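Protein Niban 2 (Homo sapiens, PDB 7CTP) may suppress apoptosis and promote melanoma cell invasion in vitro, and is a PH-domain-containing, myristoylated phosphoprotein of cytoplasm, membrane and cell junctions. Local coordinates at residues 29-34 / 288-293; 33-38 / 201-206. One frame throughout, in Å; residues are numbered along the deposited sequence.

Interaction 1: 29-34 / 288-293; sequences QFYEDQ and EVLSKV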
loop_
_atom_site.group_PDB
_atom_site.type_symbol
_atom_site.label_atom_id
_atom_site.label_comp_id
_atom_site.label_asym_id
_atom_site.label_seq_id
_atom_site.Cartn_x
_atom_site.Cartn_y
_atom_site.Cartn_z
ATOM N N GLN A 29 -3.387 -13.821 17.844
ATOM C CA GLN A 29 -4.500 -14.771 17.891
ATOM C C GLN A 29 -5.402 -14.613 16.672
ATOM O O GLN A 29 -5.799 -15.607 16.053
ATOM C CB GLN A 29 -5.304 -14.597 19.181
ATOM C CG GLN A 29 -4.522 -14.900 20.449
ATOM C CD GLN A 29 -5.312 -14.600 21.716
ATOM O OE1 GLN A 29 -5.886 -13.516 21.873
ATOM N NE2 GLN A 29 -5.346 -15.563 22.628
ATOM N N PHE A 30 -5.721 -13.370 16.295
ATOM C CA PHE A 30 -6.445 -13.148 15.042
ATOM C C PHE A 30 -5.662 -13.680 13.847
ATOM O O PHE A 30 -6.242 -14.261 12.918
ATOM C CB PHE A 30 -6.736 -11.656 14.841
ATOM C CG PHE A 30 -7.869 -11.130 15.680
ATOM C CD1 PHE A 30 -9.187 -11.387 15.331
ATOM C CD2 PHE A 30 -7.615 -10.351 16.799
ATOM C CE1 PHE A 30 -10.235 -10.888 16.105
ATOM C CE2 PHE A 30 -8.662 -9.850 17.576
ATOM C CZ PHE A 30 -9.968 -10.123 17.225
ATOM N N TYR A 31 -4.342 -13.480 13.846
ATOM C CA TYR A 31 -3.522 -13.893 12.711
ATOM C C TYR A 31 -3.496 -15.417 12.566
ATOM O O TYR A 31 -3.706 -15.948 11.466
ATOM C CB TYR A 31 -2.107 -13.333 12.869
ATOM C CG TYR A 31 -1.172 -13.750 11.776
ATOM C CD1 TYR A 31 -1.256 -13.179 10.518
ATOM C CD2 TYR A 31 -0.220 -14.740 11.989
ATOM C CE1 TYR A 31 -0.409 -13.564 9.502
ATOM C CE2 TYR A 31 0.623 -15.134 10.981
ATOM C CZ TYR A 31 0.527 -14.548 9.744
ATOM O OH TYR A 31 1.365 -14.930 8.737
ATOM N N GLU A 32 -3.240 -16.137 13.663
ATOM C CA GLU A 32 -3.224 -17.595 13.588
ATOM C C GLU A 32 -4.587 -18.139 13.177
ATOM O O GLU A 32 -4.664 -19.105 12.407
ATOM C CB GLU A 32 -2.776 -18.202 14.921
ATOM C CG GLU A 32 -1.289 -17.982 15.216
ATOM C CD GLU A 32 -0.773 -18.826 16.379
ATOM O OE1 GLU A 32 -0.956 -20.067 16.354
ATOM O OE2 GLU A 32 -0.162 -18.245 17.302
ATOM N N ASP A 33 -5.668 -17.516 13.650
ATOM C CA ASP A 33 -7.002 -17.926 13.214
ATOM C C ASP A 33 -7.189 -17.682 11.721
ATOM O O ASP A 33 -7.719 -18.543 11.005
ATOM C CB ASP A 33 -8.076 -17.188 14.013
ATOM C CG ASP A 33 -8.310 -17.782 15.390
ATOM O OD1 ASP A 33 -7.796 -18.888 15.669
ATOM O OD2 ASP A 33 -9.005 -17.132 16.200
ATOM N N GLN A 34 -6.739 -16.521 11.229
ATOM C CA GLN A 34 -6.926 -16.187 9.817
ATOM C C GLN A 34 -6.075 -17.060 8.904
ATOM O O GLN A 34 -6.447 -17.277 7.751
ATOM C CB GLN A 34 -6.580 -14.717 9.549
ATOM C CG GLN A 34 -7.638 -13.693 9.967
ATOM C CD GLN A 34 -9.033 -13.993 9.421
ATOM O OE1 GLN A 34 -9.221 -14.140 8.215
ATOM N NE2 GLN A 34 -10.011 -14.092 10.319
ATOM N N GLU A 288 8.294 -14.888 15.059
ATOM C CA GLU A 288 8.140 -16.135 15.800
ATOM C C GLU A 288 6.890 -16.883 15.352
ATOM O O GLU A 288 6.937 -18.089 15.077
ATOM C CB GLU A 288 8.091 -15.853 17.302
ATOM C CG GLU A 288 7.927 -17.101 18.164
ATOM C CD GLU A 288 7.815 -16.765 19.641
ATOM O OE1 GLU A 288 7.544 -15.588 19.969
ATOM O OE2 GLU A 288 8.003 -17.679 20.475
ATOM N N VAL A 289 5.765 -16.174 15.247
ATOM C CA VAL A 289 4.509 -16.828 14.887
ATOM C C VAL A 289 4.517 -17.237 13.419
ATOM O O VAL A 289 4.012 -18.313 13.057
ATOM C CB VAL A 289 3.318 -15.912 15.232
ATOM C CG1 VAL A 289 2.006 -16.470 14.639
ATOM C CG2 VAL A 289 3.177 -15.785 16.743
ATOM N N LEU A 290 5.103 -16.402 12.548
ATOM C CA LEU A 290 5.175 -16.737 11.125
ATOM C C LEU A 290 5.936 -18.036 10.920
ATOM O O LEU A 290 5.500 -18.906 10.162
ATOM C CB LEU A 290 5.826 -15.595 10.338
ATOM C CG LEU A 290 5.991 -15.785 8.829
ATOM C CD1 LEU A 290 4.637 -16.040 8.172
ATOM C CD2 LEU A 290 6.688 -14.573 8.207
ATOM N N SER A 291 7.048 -18.202 11.635
ATOM C CA SER A 291 7.793 -19.457 11.590
ATOM C C SER A 291 6.949 -20.620 12.095
ATOM O O SER A 291 6.995 -21.724 11.533
ATOM C CB SER A 291 9.076 -19.329 12.408
ATOM O OG SER A 291 9.786 -20.558 12.431
ATOM N N LYS A 292 6.158 -20.391 13.144
ATOM C CA LYS A 292 5.336 -21.463 13.694
ATOM C C LYS A 292 4.249 -21.886 12.716
ATOM O O LYS A 292 3.989 -23.088 12.558
ATOM C CB LYS A 292 4.731 -21.037 15.030
ATOM C CG LYS A 292 3.713 -22.026 15.597
ATOM C CD LYS A 292 3.255 -21.596 16.985
ATOM C CE LYS A 292 2.187 -20.518 16.900
ATOM N NZ LYS A 292 1.733 -20.036 18.240
ATOM N N VAL A 293 3.594 -20.927 12.052
ATOM C CA VAL A 293 2.536 -21.313 11.122
ATOM C C VAL A 293 3.125 -21.984 9.885
ATOM O O VAL A 293 2.535 -22.925 9.342
ATOM C CB VAL A 293 1.634 -20.116 10.756
ATOM C CG1 VAL A 293 0.924 -19.597 11.992
ATOM C CG2 VAL A 293 2.403 -19.000 10.060
#
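Y31 reaches helix 260-337 with the CD2/CE2 edge of its ring and with its hydroxyl. CG stands anti to the backbone N, which sends the ring toward that helix, and the Y31 and V289 side chains slide past each other in opposite directions, with V289 CG1 lying 3.9 Å from Y31 CD2, at the ring edge and near the ring plane. Farther out, Y31 OH rests 3.5 Å from L290 CD1, where the two side chains cross obliquely. V293 CG2 stands more loosely near Y31 CE2, at 4.4 Å. Outside the two segments, F286 meets the Y31 ring edge to face, while L28 also packs on V289. This is side-by-side packing of two long helices, 10-48 and 260-337, in the largely helical part of Niban 2: over the short segments their axes run nearly parallel, 21° apart, and approach to 11.0 Å. One residue on, E32 combines apolar and charged contact. Its CG lies 3.7 Å from V289 CG1, and beyond it the extended chain carries the carboxylate to K292, whose side chain bends at chi3 (81°) and crosses that of E32 at about a right angle. K292 NZ donates to E32 OE2 at 2.8 Å, a salt bridge that meets the oxygen on its syn side, 30° out of the carboxylate plane. The backbone of E32 has another partner, R528, which hydrogen-bonds to its carbonyl oxygen.

Interaction 2: 33-38 / 201-206; sequences DQYGVA and SKVEGP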
loop_
_atom_site.group_PDB
_atom_site.type_symbol
_atom_site.label_atom_id
_atom_site.label_comp_id
_atom_site.label_asym_id
_atom_site.label_seq_id
_atom_site.Cartn_x
_atom_site.Cartn_y
_atom_site.Cartn_z
ATOM N N ASP A 33 -5.668 -17.516 13.650
ATOM C CA ASP A 33 -7.002 -17.926 13.214
ATOM C C ASP A 33 -7.189 -17.682 11.721
ATOM O O ASP A 33 -7.719 -18.543 11.005
ATOM C CB ASP A 33 -8.076 -17.188 14.013
ATOM C CG ASP A 33 -8.310 -17.782 15.390
ATOM O OD1 ASP A 33 -7.796 -18.888 15.669
ATOM O OD2 ASP A 33 -9.005 -17.132 16.200
ATOM N N GLN A 34 -6.739 -16.521 11.229
ATOM C CA GLN A 34 -6.926 -16.187 9.817
ATOM C C GLN A 34 -6.075 -17.060 8.904
ATOM O O GLN A 34 -6.447 -17.277 7.751
ATOM C CB GLN A 34 -6.580 -14.717 9.549
ATOM C CG GLN A 34 -7.638 -13.693 9.967
ATOM C CD GLN A 34 -9.033 -13.993 9.421
ATOM O OE1 GLN A 34 -9.221 -14.140 8.215
ATOM N NE2 GLN A 34 -10.011 -14.092 10.319
ATOM N N TYR A 35 -4.926 -17.542 9.385
ATOM C CA TYR A 35 -3.950 -18.143 8.483
ATOM C C TYR A 35 -4.537 -19.342 7.748
ATOM O O TYR A 35 -4.414 -19.456 6.521
ATOM C CB TYR A 35 -2.694 -18.557 9.243
ATOM C CG TYR A 35 -1.528 -18.797 8.310
ATOM C CD1 TYR A 35 -0.712 -17.750 7.904
ATOM C CD2 TYR A 35 -1.277 -20.064 7.794
ATOM C CE1 TYR A 35 0.347 -17.962 7.035
ATOM C CE2 TYR A 35 -0.233 -20.283 6.921
ATOM C CZ TYR A 35 0.580 -19.232 6.552
ATOM O OH TYR A 35 1.626 -19.455 5.685
ATOM N N GLY A 36 -5.197 -20.240 8.478
ATOM C CA GLY A 36 -5.739 -21.423 7.832
ATOM C C GLY A 36 -6.900 -21.117 6.903
ATOM O O GLY A 36 -7.144 -21.857 5.945
ATOM N N VAL A 37 -7.638 -20.044 7.185
ATOM C CA VAL A 37 -8.721 -19.636 6.297
ATOM C C VAL A 37 -8.146 -19.122 4.984
ATOM O O VAL A 37 -8.603 -19.488 3.896
ATOM C CB VAL A 37 -9.606 -18.574 6.981
ATOM C CG1 VAL A 37 -10.650 -18.023 5.995
ATOM C CG2 VAL A 37 -10.281 -19.135 8.240
ATOM N N ALA A 38 -7.118 -18.272 5.071
ATOM C CA ALA A 38 -6.448 -17.786 3.870
ATOM C C ALA A 38 -5.860 -18.934 3.063
ATOM O O ALA A 38 -5.907 -18.921 1.824
ATOM C CB ALA A 38 -5.353 -16.788 4.244
ATOM N N SER A 201 0.645 -12.230 -3.090
ATOM C CA SER A 201 0.855 -13.182 -2.009
ATOM C C SER A 201 -0.391 -14.042 -1.850
ATOM O O SER A 201 -1.508 -13.528 -1.728
ATOM C CB SER A 201 1.169 -12.455 -0.702
ATOM O OG SER A 201 1.096 -13.351 0.392
ATOM N N LYS A 202 -0.205 -15.360 -1.877
ATOM C CA LYS A 202 -1.364 -16.241 -1.869
ATOM C C LYS A 202 -1.968 -16.367 -0.483
ATOM O O LYS A 202 -3.191 -16.391 -0.339
ATOM C CB LYS A 202 -0.981 -17.625 -2.401
ATOM C CG LYS A 202 -0.355 -17.598 -3.786
ATOM C CD LYS A 202 -0.078 -19.001 -4.296
ATOM C CE LYS A 202 -0.108 -19.046 -5.823
ATOM N NZ LYS A 202 -1.482 -19.279 -6.375
ATOM N N VAL A 203 -1.130 -16.455 0.547
ATOM C CA VAL A 203 -1.625 -16.850 1.861
ATOM C C VAL A 203 -1.214 -15.837 2.920
ATOM O O VAL A 203 -2.066 -15.316 3.646
ATOM C CB VAL A 203 -1.124 -18.254 2.236
ATOM C CG1 VAL A 203 -1.633 -18.659 3.615
ATOM C CG2 VAL A 203 -1.577 -19.261 1.179
ATOM N N GLU A 204 0.094 -15.564 3.019
ATOM C CA GLU A 204 0.602 -14.706 4.092
ATOM C C GLU A 204 0.002 -13.307 4.029
ATOM O O GLU A 204 -0.384 -12.736 5.057
ATOM C CB GLU A 204 2.125 -14.634 4.022
ATOM C CG GLU A 204 2.826 -15.895 4.493
ATOM C CD GLU A 204 4.338 -15.784 4.388
ATOM O OE1 GLU A 204 4.858 -14.644 4.363
ATOM O OE2 GLU A 204 4.998 -16.841 4.326
ATOM N N GLY A 205 -0.052 -12.725 2.832
ATOM C CA GLY A 205 -0.588 -11.395 2.647
ATOM C C GLY A 205 -2.027 -11.248 3.100
ATOM O O GLY A 205 -2.340 -10.436 3.978
ATOM N N PRO A 206 -2.939 -12.026 2.500
ATOM C CA PRO A 206 -4.345 -11.959 2.932
ATOM C C PRO A 206 -4.560 -12.304 4.396
ATOM O O PRO A 206 -5.407 -11.688 5.049
ATOM C CB PRO A 206 -5.042 -12.974 2.006
ATOM C CG PRO A 206 -4.183 -13.018 0.795
ATOM C CD PRO A 206 -2.772 -12.855 1.289
HETATM O O HOH W 1 -5.871 -16.531 0.572
#
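V203 packs its CG1 methyl over one face of the Y35 ring, a CH-pi contact with the carbon 4.0 Å from the ring centroid and 22° off the normal. The methyl is displaced toward the rim, so its closest ring atom is Y35 CZ, at 3.7 Å from V203 CG1. E204 CG comes instead to the ring edge, near its plane and 3.9 Å from Y35 OH. A38 belongs to this tight part: its CB sits 3.7 Å from V203 O, with the V203 and P206 side chains farther off. Helix 10-48 is thereby set against the start of helix 204-218, where V203 is the N-cap residue and G205 N donates to S201 OG at 2.8 Å. The loose side is the edge at exposed K202, where one water donates to both A38 O and K202 O. Y35 OH and E204 reach Q297 and Q294 of helix 260-337, while K202 forms a salt bridge to E46 farther along helix 10-48. An alanine in place of Y35 would probably leave V203 CG1 without its aromatic face and Q297 without its hydroxyl partner. Direct contact between the segments is apolar; polar ties come from water, from K202-E46 and from helix 260-337.

How the interactions relate
The centres of interactions 1 and 2 lie about 9 Å apart, and both start from helix 10-48, sharing D33 and Q34 in their ranges. Along the chain helix 10-48 comes first, then the strands of the antiparallel sheet, from 70-77 to 169-173, then 201-206 at the head of helix 204-218, and last 288-293 on helix 260-337. The two contacts also touch directly: V293 CG2 packs 3.8 Å from Y35 CE1, and L290 CD1 lies equally far from E204 CD. Successive turns of one N-terminal helix thus meet two later helices that themselves adjoin, bringing together elements that precede and follow those strands in sequence.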